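Local coordinates for protein DNA primase (Aquifex aeolicus, PDB 2AU3) that probably synthesises the short RNA primers, copied from single-stranded DNA, from which DNA polymerase starts during replication, at residues S5-D8 with E9-R12. Sequence-based numbering, arbitrary orientation.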
# COMPACT_ATOMS: atom_id res chain seq x y z
N SER A 5 -2.32 25.40 12.33
CA SER A 5 -0.98 25.05 12.85
C SER A 5 0.20 25.62 12.06
O SER A 5 0.21 25.59 10.84
CB SER A 5 -0.84 23.53 13.04
OG SER A 5 -0.24 22.89 11.93
N ASP A 6 1.21 26.12 12.78
CA ASP A 6 2.38 26.75 12.17
C ASP A 6 3.01 25.88 11.09
O ASP A 6 3.41 26.36 10.03
CB ASP A 6 3.45 27.07 13.21
CG ASP A 6 3.00 28.12 14.20
OD1 ASP A 6 1.95 28.75 13.98
OD2 ASP A 6 3.66 28.39 15.25
N ILE A 7 3.12 24.58 11.40
CA ILE A 7 3.81 23.64 10.54
C ILE A 7 3.04 23.36 9.24
O ILE A 7 3.64 23.25 8.18
CB ILE A 7 4.12 22.32 11.32
CG1 ILE A 7 5.12 21.48 10.55
CG2 ILE A 7 2.86 21.54 11.60
CD1 ILE A 7 6.51 22.07 10.59
N ASP A 8 1.72 23.24 9.34
CA ASP A 8 0.90 23.06 8.15
C ASP A 8 0.97 24.34 7.29
O ASP A 8 1.14 24.27 6.07
CB ASP A 8 -0.54 22.75 8.58
CG ASP A 8 -1.48 22.54 7.39
OD1 ASP A 8 -1.15 21.74 6.47
OD2 ASP A 8 -2.59 23.12 7.32
N GLU A 9 0.85 25.49 7.94
CA GLU A 9 0.97 26.78 7.26
C GLU A 9 2.35 26.93 6.62
O GLU A 9 2.47 27.42 5.50
CB GLU A 9 0.68 27.92 8.26
CG GLU A 9 -0.78 28.00 8.70
CD GLU A 9 -1.77 28.17 7.53
OE1 GLU A 9 -1.55 29.05 6.64
OE2 GLU A 9 -2.79 27.44 7.52
N LEU A 10 3.38 26.49 7.31
CA LEU A 10 4.72 26.52 6.73
C LEU A 10 4.77 25.64 5.49
O LEU A 10 5.26 26.06 4.45
CB LEU A 10 5.78 26.06 7.73
CG LEU A 10 7.21 25.96 7.18
CD1 LEU A 10 7.68 27.28 6.53
CD2 LEU A 10 8.20 25.49 8.26
N ARG A 11 4.27 24.42 5.60
CA ARG A 11 4.37 23.51 4.48
C ARG A 11 3.65 24.04 3.24
O ARG A 11 4.16 23.91 2.15
CB ARG A 11 3.82 22.14 4.82
CG ARG A 11 4.62 21.39 5.84
CD ARG A 11 3.77 20.38 6.52
NE ARG A 11 4.57 19.38 7.19
CZ ARG A 11 4.14 18.66 8.20
NH1 ARG A 11 2.89 18.85 8.65
NH2 ARG A 11 4.92 17.74 8.74
N ARG A 12 2.47 24.62 3.44
CA ARG A 12 1.71 25.23 2.32
C ARG A 12 2.51 26.32 1.58
O ARG A 12 2.49 26.40 0.35
CB ARG A 12 0.37 25.79 2.81
CG ARG A 12 -0.67 24.73 3.23
CD ARG A 12 -1.82 25.32 4.10
NE ARG A 12 -2.79 24.31 4.52
CZ ARG A 12 -3.84 23.90 3.80
NH1 ARG A 12 -4.07 24.42 2.60
NH2 ARG A 12 -4.66 22.96 4.27
O HOH W 1 0.39 19.88 7.39
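Asp-8 and Arg-12, one helical turn apart, form an i/i+4 salt bridge in which Asp-8 OD2 accepts from Arg-12 NE at 3.0 Å. The N-H points almost straight at the oxygen (174°), which lies in the guanidinium plane at its edge; the carboxylate, by contrast, is met from above its own plane, the two groups standing 85° apart. With CG anti to the backbone N (chi1 -180°), the Asp-8 carboxylate is carried toward the Arg-12 side chain, which is extended from CG to NE, while OD1 takes a hydrogen from a water at 2.6 Å. That water accepts in turn from Arg-11 NH1 at 3.0 Å, so both carboxylate oxygens are engaged, one directly and one through water. Glu-9 OE2 lies 4.3 Å from Asp-8 OD2, a closeness of like charges that the Arg-12 guanidinium, bonded to Asp-8, probably eases in part.

The extended Arg-11 chain runs back along the helix and lays its guanidinium against Ile-7, whose CG1 sits 3.8 Å above the centre of one face, an apolar contact, while the nitrogens at the edge take polar partners. NH1 forms a salt bridge with Glu-103 and NH2 a hydrogen bond with the hydroxyl of Tyr-79. A leucine in place of Arg-11 would probably deprive Glu-103 of this salt bridge, Tyr-79 of its bond to NH2, and the bridging water of the donor that links it to Asp-8.

Ser-5 is the N-cap: its OG accepts from Asp-8 N at 3.3 Å, and its carbonyl receives Glu-9 N at 3.0 Å, the first in a run of i/i+4 bonds that continues to Arg-12 N on Asp-8 O. The short helix 6-13, in the zinc-finger family region but away from the metal, is amphipathic: Ile-7 and Leu-10 are buried against Ala-83 of helix 79-90 and Ile-68 of helix 67-75, and Ile-7 also touches Glu-103 of helix 101-122.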